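PDB 3ZU0: NAD nucleotidase from Haemophilus influenzae, which degrades NAD to adenosine and nicotinamide riboside, acting as a pyrophosphatase and as a 5'-nucleotidase with greatest activity on AMP. Local coordinates for residues Asn372-Lys377 and Gly464-Gly469; Thr401-Ile406 and Lys507-Gly512. All coordinates share one frame; numbering follows the deposited sequence.

Interaction 1: residues Asn372-Lys377 and Gly464-Gly469; sequences NRIPNK and GAFPYG. With A12 (phosphomethylphosphonic acid adenosyl ester), chain F.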
ATOM      1  N   ASN A 372       5.907  -4.171  33.668  1.00 31.84           N
ATOM      2  CA  ASN A 372       6.964  -5.136  33.993  1.00 27.51           C
ATOM      3  C   ASN A 372       7.386  -6.059  32.842  1.00 29.73           C
ATOM      4  O   ASN A 372       8.092  -7.064  33.053  1.00 29.01           O
ATOM      5  CB  ASN A 372       6.523  -6.009  35.168  1.00 29.89           C
ATOM      6  CG  ASN A 372       6.343  -5.220  36.450  1.00 32.51           C
ATOM      7  OD1 ASN A 372       7.311  -4.749  37.026  1.00 34.76           O
ATOM      8  ND2 ASN A 372       5.104  -5.089  36.908  1.00 32.23           N
ATOM      9  N   ARG A 373       6.976  -5.727  31.627  1.00 27.15           N
ATOM     10  CA  ARG A 373       7.290  -6.570  30.480  1.00 28.58           C
ATOM     11  C   ARG A 373       8.790  -6.778  30.277  1.00 29.93           C
ATOM     12  O   ARG A 373       9.226  -7.886  29.969  1.00 27.98           O
ATOM     13  CB  ARG A 373       6.660  -6.005  29.212  1.00 28.94           C
ATOM     14  CG  ARG A 373       5.150  -6.226  29.158  1.00 29.40           C
ATOM     15  CD  ARG A 373       4.520  -5.496  27.966  1.00 29.95           C
ATOM     16  NE  ARG A 373       3.100  -5.812  27.866  1.00 29.03           N
ATOM     17  CZ  ARG A 373       2.303  -5.414  26.879  1.00 29.33           C
ATOM     18  NH1 ARG A 373       2.786  -4.664  25.902  1.00 26.56           N
ATOM     19  NH2 ARG A 373       1.015  -5.760  26.884  1.00 28.50           N
ATOM     20  N   ILE A 374       9.568  -5.716  30.458  1.00 29.97           N
ATOM     21  CA  ILE A 374      11.016  -5.755  30.221  1.00 31.47           C
ATOM     22  C   ILE A 374      11.775  -5.529  31.513  1.00 32.04           C
ATOM     23  O   ILE A 374      11.558  -4.522  32.192  1.00 33.49           O
ATOM     24  CB  ILE A 374      11.429  -4.689  29.188  1.00 32.49           C
ATOM     25  CG1 ILE A 374      10.716  -4.971  27.860  1.00 32.57           C
ATOM     26  CG2 ILE A 374      12.943  -4.687  29.007  1.00 36.80           C
ATOM     27  CD1 ILE A 374      11.046  -3.985  26.747  1.00 36.89           C
ATOM     28  N   PRO A 375      12.664  -6.470  31.874  1.00 28.49           N
ATOM     29  CA  PRO A 375      13.300  -6.350  33.182  1.00 34.04           C
ATOM     30  C   PRO A 375      14.188  -5.129  33.212  1.00 35.97           C
ATOM     31  O   PRO A 375      14.708  -4.737  32.170  1.00 34.65           O
ATOM     32  CB  PRO A 375      14.174  -7.605  33.269  1.00 31.73           C
ATOM     33  CG  PRO A 375      13.610  -8.551  32.270  1.00 32.50           C
ATOM     34  CD  PRO A 375      13.110  -7.670  31.153  1.00 29.47           C
ATOM     35  N   ASN A 376      14.345  -4.541  34.391  1.00 38.26           N
ATOM     36  CA  ASN A 376      15.372  -3.526  34.621  1.00 39.66           C
ATOM     37  C   ASN A 376      15.141  -2.186  33.935  1.00 45.82           C
ATOM     38  O   ASN A 376      16.069  -1.389  33.817  1.00 49.09           O
ATOM     39  CB  ASN A 376      16.749  -4.082  34.257  1.00 35.83           C
ATOM     40  CG  ASN A 376      17.405  -4.783  35.426  1.00 36.91           C
ATOM     41  OD1 ASN A 376      17.284  -4.325  36.567  1.00 41.08           O
ATOM     42  ND2 ASN A 376      18.085  -5.899  35.161  1.00 35.77           N
ATOM     43  N   LYS A 377      13.913  -1.936  33.489  1.00 41.36           N
ATOM     44  CA  LYS A 377      13.581  -0.653  32.887  1.00 40.98           C
ATOM     45  C   LYS A 377      12.888   0.214  33.921  1.00 46.63           C
ATOM     46  O   LYS A 377      12.419  -0.281  34.946  1.00 43.77           O
ATOM     47  CB  LYS A 377      12.653  -0.829  31.678  1.00 41.73           C
ATOM     48  CG  LYS A 377      13.308  -1.422  30.454  1.00 41.33           C
ATOM     49  CD  LYS A 377      14.044  -0.353  29.687  1.00 48.06           C
ATOM     50  CE  LYS A 377      14.547  -0.897  28.357  1.00 48.72           C
ATOM     51  NZ  LYS A 377      14.969   0.198  27.447  1.00 46.02           N
ATOM     52  N   GLY A 464       5.137  -6.179  24.332  1.00 26.65           N
ATOM     53  CA  GLY A 464       4.480  -7.430  24.680  1.00 25.27           C
ATOM     54  C   GLY A 464       5.197  -8.646  24.121  1.00 27.75           C
ATOM     55  O   GLY A 464       4.898  -9.774  24.499  1.00 25.61           O
ATOM     56  N   ALA A 465       6.152  -8.423  23.221  1.00 24.92           N
ATOM     57  CA  ALA A 465       6.871  -9.529  22.594  1.00 24.66           C
ATOM     58  C   ALA A 465       7.906 -10.140  23.519  1.00 25.42           C
ATOM     59  O   ALA A 465       8.384 -11.235  23.270  1.00 25.94           O
ATOM     60  CB  ALA A 465       7.546  -9.080  21.315  1.00 26.30           C
ATOM     61  N   PHE A 466       8.276  -9.428  24.574  1.00 25.97           N
ATOM     62  CA  PHE A 466       9.419  -9.874  25.344  1.00 26.84           C
ATOM     63  C   PHE A 466       9.206 -11.296  25.882  1.00 26.82           C
ATOM     64  O   PHE A 466       8.154 -11.608  26.430  1.00 26.69           O
ATOM     65  CB  PHE A 466       9.753  -8.899  26.454  1.00 26.49           C
ATOM     66  CG  PHE A 466      11.178  -9.002  26.909  1.00 31.88           C
ATOM     67  CD1 PHE A 466      11.538  -9.922  27.880  1.00 24.69           C
ATOM     68  CD2 PHE A 466      12.160  -8.217  26.333  1.00 28.32           C
ATOM     69  CE1 PHE A 466      12.841 -10.042  28.284  1.00 30.79           C
ATOM     70  CE2 PHE A 466      13.474  -8.334  26.738  1.00 35.22           C
ATOM     71  CZ  PHE A 466      13.818  -9.248  27.721  1.00 32.80           C
ATOM     72  N   PRO A 467      10.203 -12.166  25.689  1.00 26.82           N
ATOM     73  CA  PRO A 467      10.019 -13.595  25.963  1.00 28.11           C
ATOM     74  C   PRO A 467      10.538 -14.072  27.324  1.00 27.81           C
ATOM     75  O   PRO A 467      11.630 -13.702  27.758  1.00 26.01           O
ATOM     76  CB  PRO A 467      10.818 -14.247  24.837  1.00 26.70           C
ATOM     77  CG  PRO A 467      11.960 -13.296  24.623  1.00 29.85           C
ATOM     78  CD  PRO A 467      11.421 -11.908  24.891  1.00 28.80           C
ATOM     79  N   TYR A 468       9.742 -14.908  27.987  1.00 26.95           N
ATOM     80  CA  TYR A 468      10.142 -15.552  29.238  1.00 25.62           C
ATOM     81  C   TYR A 468       9.831 -17.024  29.111  1.00 28.87           C
ATOM     82  O   TYR A 468       8.863 -17.392  28.452  1.00 30.06           O
ATOM     83  CB  TYR A 468       9.360 -14.987  30.412  1.00 29.95           C
ATOM     84  CG  TYR A 468       9.642 -13.535  30.712  1.00 28.09           C
ATOM     85  CD1 TYR A 468       9.069 -12.534  29.961  1.00 28.72           C
ATOM     86  CD2 TYR A 468      10.472 -13.179  31.756  1.00 26.58           C
ATOM     87  CE1 TYR A 468       9.321 -11.207  30.235  1.00 29.36           C
ATOM     88  CE2 TYR A 468      10.727 -11.870  32.040  1.00 28.55           C
ATOM     89  CZ  TYR A 468      10.145 -10.882  31.278  1.00 26.99           C
ATOM     90  OH  TYR A 468      10.397  -9.564  31.567  1.00 27.91           O
ATOM     91  N   GLY A 469      10.632 -17.871  29.750  1.00 29.73           N
ATOM     92  CA  GLY A 469      10.465 -19.297  29.563  1.00 29.18           C
ATOM     93  C   GLY A 469      10.499 -20.163  30.805  1.00 29.63           C
ATOM     94  O   GLY A 469      10.808 -19.721  31.910  1.00 28.57           O
TER
HETATM   95  PB  A12 F1598      -3.191  -2.724  24.783  1.00 53.66           P
HETATM   96  O1B A12 F1598      -2.820  -2.431  26.284  1.00 53.36           O
HETATM   97  O2B A12 F1598      -3.827  -4.097  24.755  1.00 51.13           O
HETATM   98  O3B A12 F1598      -4.152  -1.722  24.273  1.00 51.05           O
HETATM   99  PA  A12 F1598      -0.684  -4.062  23.987  1.00 32.66           P
HETATM  100  O1A A12 F1598      -1.168  -4.779  25.265  1.00 34.95           O
HETATM  101  O2A A12 F1598       0.843  -3.810  23.862  1.00 34.12           O
HETATM  102  C3A A12 F1598      -1.780  -2.769  23.824  1.00 44.30           C
HETATM  103  O5' A12 F1598      -1.416  -4.941  22.827  1.00 35.19           O
HETATM  104  C5' A12 F1598      -0.633  -5.718  21.987  1.00 32.04           C
HETATM  105  C4' A12 F1598       0.060  -6.840  22.569  1.00 28.45           C
HETATM  106  O4' A12 F1598      -0.949  -7.790  23.011  1.00 28.73           O
HETATM  107  C3' A12 F1598       0.760  -7.628  21.547  1.00 27.75           C
HETATM  108  O3' A12 F1598       1.981  -7.127  21.187  1.00 26.76           O
HETATM  109  C2' A12 F1598       0.872  -8.978  22.168  1.00 29.24           C
HETATM  110  O2' A12 F1598       1.967  -9.067  22.984  1.00 24.62           O
HETATM  111  C1' A12 F1598      -0.387  -9.085  22.953  1.00 26.37           C
HETATM  112  N9  A12 F1598      -1.304  -9.980  22.301  1.00 30.87           N
HETATM  113  C8  A12 F1598      -2.272  -9.637  21.416  1.00 25.84           C
HETATM  114  N7  A12 F1598      -2.879 -10.759  21.046  1.00 26.44           N
HETATM  115  C5  A12 F1598      -2.310 -11.837  21.705  1.00 28.31           C
HETATM  116  C6  A12 F1598      -2.544 -13.240  21.723  1.00 28.36           C
HETATM  117  N6  A12 F1598      -3.529 -13.862  20.946  1.00 25.16           N
HETATM  118  N1  A12 F1598      -1.789 -13.985  22.513  1.00 25.85           N
HETATM  119  C2  A12 F1598      -0.824 -13.461  23.255  1.00 27.70           C
HETATM  120  N3  A12 F1598      -0.565 -12.145  23.269  1.00 27.25           N
HETATM  121  C4  A12 F1598      -1.302 -11.331  22.501  1.00 28.82           C

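Interaction 2: residues Thr401-Ile406 and Lys507-Gly512; sequences TVDLTI and KRYLVG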
ATOM      1  N   THR A 401       5.484 -33.506  27.983  1.00 47.19           N
ATOM      2  CA  THR A 401       6.631 -34.078  27.260  1.00 47.69           C
ATOM      3  C   THR A 401       7.592 -33.046  26.679  1.00 45.47           C
ATOM      4  O   THR A 401       8.543 -33.394  25.982  1.00 46.66           O
ATOM      5  CB  THR A 401       6.156 -34.981  26.098  1.00 51.75           C
ATOM      6  OG1 THR A 401       5.433 -34.190  25.146  1.00 56.09           O
ATOM      7  CG2 THR A 401       5.246 -36.089  26.611  1.00 52.52           C
ATOM      8  N   VAL A 402       7.345 -31.775  26.972  1.00 42.12           N
ATOM      9  CA  VAL A 402       8.093 -30.680  26.368  1.00 40.22           C
ATOM     10  C   VAL A 402       9.419 -30.414  27.110  1.00 38.68           C
ATOM     11  O   VAL A 402       9.494 -30.601  28.317  1.00 40.50           O
ATOM     12  CB  VAL A 402       7.192 -29.407  26.316  1.00 42.00           C
ATOM     13  CG1 VAL A 402       7.985 -28.176  26.546  1.00 43.81           C
ATOM     14  CG2 VAL A 402       6.417 -29.332  24.996  1.00 37.40           C
ATOM     15  N   ASP A 403      10.459 -29.995  26.386  1.00 36.40           N
ATOM     16  CA  ASP A 403      11.736 -29.631  26.995  1.00 35.58           C
ATOM     17  C   ASP A 403      11.768 -28.208  27.544  1.00 37.34           C
ATOM     18  O   ASP A 403      12.628 -27.863  28.359  1.00 35.53           O
ATOM     19  CB  ASP A 403      12.876 -29.771  25.988  1.00 39.32           C
ATOM     20  CG  ASP A 403      13.156 -31.220  25.616  1.00 45.33           C
ATOM     21  OD1 ASP A 403      13.373 -32.041  26.533  1.00 46.84           O
ATOM     22  OD2 ASP A 403      13.142 -31.537  24.404  1.00 45.55           O
ATOM     23  N   LEU A 404      10.818 -27.381  27.128  1.00 37.44           N
ATOM     24  CA  LEU A 404      11.044 -25.945  27.199  1.00 35.72           C
ATOM     25  C   LEU A 404       9.798 -25.252  26.698  1.00 33.51           C
ATOM     26  O   LEU A 404       9.199 -25.707  25.731  1.00 34.66           O
ATOM     27  CB  LEU A 404      12.210 -25.690  26.261  1.00 38.46           C
ATOM     28  CG  LEU A 404      12.986 -24.486  25.791  1.00 40.36           C
ATOM     29  CD1 LEU A 404      14.089 -25.065  24.921  1.00 32.96           C
ATOM     30  CD2 LEU A 404      12.126 -23.537  24.992  1.00 37.28           C
ATOM     31  N   THR A 405       9.381 -24.183  27.374  1.00 36.33           N
ATOM     32  CA  THR A 405       8.276 -23.358  26.888  1.00 29.67           C
ATOM     33  C   THR A 405       8.690 -21.900  26.837  1.00 30.34           C
ATOM     34  O   THR A 405       9.526 -21.464  27.628  1.00 32.45           O
ATOM     35  CB  THR A 405       7.027 -23.418  27.781  1.00 29.19           C
ATOM     36  OG1 THR A 405       7.366 -22.975  29.099  1.00 29.57           O
ATOM     37  CG2 THR A 405       6.432 -24.809  27.823  1.00 34.12           C
ATOM     38  N   ILE A 406       8.104 -21.165  25.893  1.00 28.41           N
ATOM     39  CA  ILE A 406       8.300 -19.727  25.755  1.00 28.31           C
ATOM     40  C   ILE A 406       6.940 -19.043  25.692  1.00 30.17           C
ATOM     41  O   ILE A 406       6.067 -19.486  24.951  1.00 28.83           O
ATOM     42  CB  ILE A 406       9.031 -19.385  24.448  1.00 28.05           C
ATOM     43  CG1 ILE A 406      10.373 -20.105  24.375  1.00 37.47           C
ATOM     44  CG2 ILE A 406       9.198 -17.855  24.294  1.00 33.18           C
ATOM     45  CD1 ILE A 406      11.113 -20.120  25.710  1.00 42.86           C
ATOM     46  N   LYS A 507      21.215 -29.727  18.929  1.00 52.25           N
ATOM     47  CA  LYS A 507      20.244 -30.689  19.450  1.00 51.43           C
ATOM     48  C   LYS A 507      18.821 -30.243  19.132  1.00 51.93           C
ATOM     49  O   LYS A 507      18.546 -29.043  19.093  1.00 50.33           O
ATOM     50  CB  LYS A 507      20.406 -30.838  20.965  1.00 51.26           C
ATOM     51  CG  LYS A 507      19.313 -31.649  21.634  1.00 47.05           C
ATOM     52  CD  LYS A 507      19.538 -31.713  23.136  1.00 48.14           C
ATOM     53  CE  LYS A 507      18.358 -32.380  23.832  1.00 51.27           C
ATOM     54  NZ  LYS A 507      18.567 -32.469  25.313  1.00 59.30           N
ATOM     55  N   ARG A 508      17.928 -31.207  18.909  1.00 46.67           N
ATOM     56  CA  ARG A 508      16.526 -30.927  18.629  1.00 46.52           C
ATOM     57  C   ARG A 508      15.713 -30.901  19.923  1.00 49.14           C
ATOM     58  O   ARG A 508      15.600 -31.919  20.616  1.00 46.51           O
ATOM     59  CB  ARG A 508      15.926 -31.998  17.714  1.00 48.37           C
ATOM     60  CG  ARG A 508      16.491 -32.061  16.315  1.00 49.21           C
ATOM     61  CD  ARG A 508      15.754 -31.143  15.368  1.00 52.41           C
ATOM     62  NE  ARG A 508      14.330 -31.450  15.223  1.00 53.06           N
ATOM     63  CZ  ARG A 508      13.829 -32.344  14.372  1.00 54.17           C
ATOM     64  NH1 ARG A 508      14.637 -33.052  13.600  1.00 60.46           N
ATOM     65  NH2 ARG A 508      12.517 -32.534  14.292  1.00 53.20           N
ATOM     66  N   TYR A 509      15.127 -29.746  20.234  1.00 44.31           N
ATOM     67  CA  TYR A 509      14.300 -29.616  21.430  1.00 40.90           C
ATOM     68  C   TYR A 509      12.814 -29.589  21.086  1.00 44.22           C
ATOM     69  O   TYR A 509      12.414 -29.033  20.055  1.00 40.60           O
ATOM     70  CB  TYR A 509      14.663 -28.346  22.190  1.00 39.34           C
ATOM     71  CG  TYR A 509      16.088 -28.283  22.675  1.00 41.89           C
ATOM     72  CD1 TYR A 509      16.459 -28.858  23.885  1.00 42.83           C
ATOM     73  CD2 TYR A 509      17.065 -27.626  21.933  1.00 43.33           C
ATOM     74  CE1 TYR A 509      17.772 -28.783  24.342  1.00 43.98           C
ATOM     75  CE2 TYR A 509      18.379 -27.548  22.382  1.00 48.05           C
ATOM     76  CZ  TYR A 509      18.728 -28.131  23.583  1.00 44.57           C
ATOM     77  OH  TYR A 509      20.029 -28.051  24.024  1.00 43.93           O
ATOM     78  N   LEU A 510      11.996 -30.182  21.955  1.00 36.89           N
ATOM     79  CA  LEU A 510      10.562 -30.040  21.845  1.00 39.30           C
ATOM     80  C   LEU A 510      10.183 -28.766  22.595  1.00 42.44           C
ATOM     81  O   LEU A 510      10.362 -28.670  23.813  1.00 37.01           O
ATOM     82  CB  LEU A 510       9.825 -31.249  22.429  1.00 38.22           C
ATOM     83  CG  LEU A 510       8.319 -31.268  22.143  1.00 43.45           C
ATOM     84  CD1 LEU A 510       8.061 -31.262  20.639  1.00 45.49           C
ATOM     85  CD2 LEU A 510       7.595 -32.454  22.798  1.00 45.09           C
ATOM     86  N   VAL A 511       9.669 -27.787  21.861  1.00 37.75           N
ATOM     87  CA  VAL A 511       9.369 -26.484  22.436  1.00 37.10           C
ATOM     88  C   VAL A 511       7.869 -26.247  22.500  1.00 35.06           C
ATOM     89  O   VAL A 511       7.151 -26.447  21.522  1.00 37.28           O
ATOM     90  CB  VAL A 511      10.066 -25.357  21.633  1.00 38.14           C
ATOM     91  CG1 VAL A 511       9.618 -23.963  22.109  1.00 33.52           C
ATOM     92  CG2 VAL A 511      11.571 -25.509  21.743  1.00 38.81           C
ATOM     93  N   GLY A 512       7.397 -25.816  23.665  1.00 34.36           N
ATOM     94  CA  GLY A 512       6.003 -25.457  23.830  1.00 33.53           C
ATOM     95  C   GLY A 512       5.819 -23.949  23.869  1.00 33.12           C
ATOM     96  O   GLY A 512       6.688 -23.223  24.334  1.00 33.22           O
TER

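Interaction 1: residues Asn372-Lys377 and Gly464-Gly469
Arg373 and Gly464 meet at the edge of the nucleotide pocket in the C-terminal domain of this 5'-nucleotidase, where the arginine grips the alpha-phosphate of the bound ADP analogue phosphomethylphosphonic acid adenosyl ester (A12). Its chain is stretched from CG to NE, which carries the guanidinium past Gly464 to the ligand. Two hydrogen bonds of equal length result: NH1 donates a hydrogen bond to A12 O2A at 2.9 Å, almost straight at 173°, and NH2 reaches A12 O1A, also at 2.9 Å. This bidentate grip, with PA at the edge of the guanidinium and in its plane, fixes the rotation of the group. Gly464 CA covers one face, offset toward the rim. NH1 also bonds Thr463 OG1, and Arg413, Asp522 and Ser462 add further bonds to the ligand.

Behind the guanidinium, the backbone of Arg373 is held by Tyr468. The phenol OH donates to Arg373 O at 2.6 Å, standing well above the carbonyl plane, while the same hydroxyl is bonded to Ser385 N. Ile374 begins a type II beta turn that ends at Lys377, and its first side chains rest on Phe466. With CG anti to the backbone N (chi1 -157°), the Phe466 ring comes against Ile374 and Pro375 at the start of the turn: the Ile374 and Phe466 side chains cross at about a right angle, with CG1 of Ile374 touching CD2 of Phe466, and Pro375 CD makes an off-centre CH-pi contact, 4.2 Å from the ring centroid. The same Pro375 CD lies 3.3 Å from Tyr468 OH.

Interaction 2: residues Thr401-Ile406 and Lys507-Gly512
Two parallel neighbours in the mixed sheet of the C-terminal domain, strands 404-408 and 508-514, come together here, and Asp403 grips Leu510 twice. Its backbone N donates to Leu510 O at 2.9 Å, while its carboxylate takes the N-H of the same residue: Leu510 N to Asp403 OD2 is 3.0 Å and nearly straight at 169°, received on the anti lone pair. The carboxylate reaches back along the neighbouring strand because CG stands anti to the carbonyl carbon (chi1 -69°). Both peptide groups of Leu510 are thus held by one residue, and Asp403 CB comes up to the edge of the Tyr509 ring.

Farther along, Thr405 pairs with Gly512 in parallel fashion. Ile406 N donates to Gly512 O at 2.9 Å, nearly in line with the carbonyl bond, and Thr405 CA-H points at the same oxygen. Strand 508-514 sits inside the sheet, with strand 435-442 on its other flank, whereas strand 404-408 is bordered beyond by strand 467-470.

On one face Leu404 and Val511 lie side by side, pointing the same way, with Leu404 CD2 touching both methyls of Val511. Val402 CG2 meets Leu510 CG at 3.9 Å, the two side chains crossing at about a right angle, and Leu510 CD2 lies 3.6 Å from Thr401 OG1.

In the fold
Interactions 1 and 2 join at strand 404-408, which runs beside strand 467-470 in the same mixed sheet. The centres of interactions 1 and 2 are about 20 Å apart. Ile406 makes the direct link: its CG2 lies 4.0 Å from Pro467 CB, and its CD1 is 4.0 Å from Gly469 CA. Interaction 1 lies at the ligand, which Arg373 binds; the side chain of Arg373 is about 12 Å from a bound zinc ion. The pairing of 401-406 with 507-512 lies farther back; the side chain of Ile406 is about 11 Å from the ligand and about 6 Å from that of Val517, a likely substrate-binding residue that follows strand 508-514.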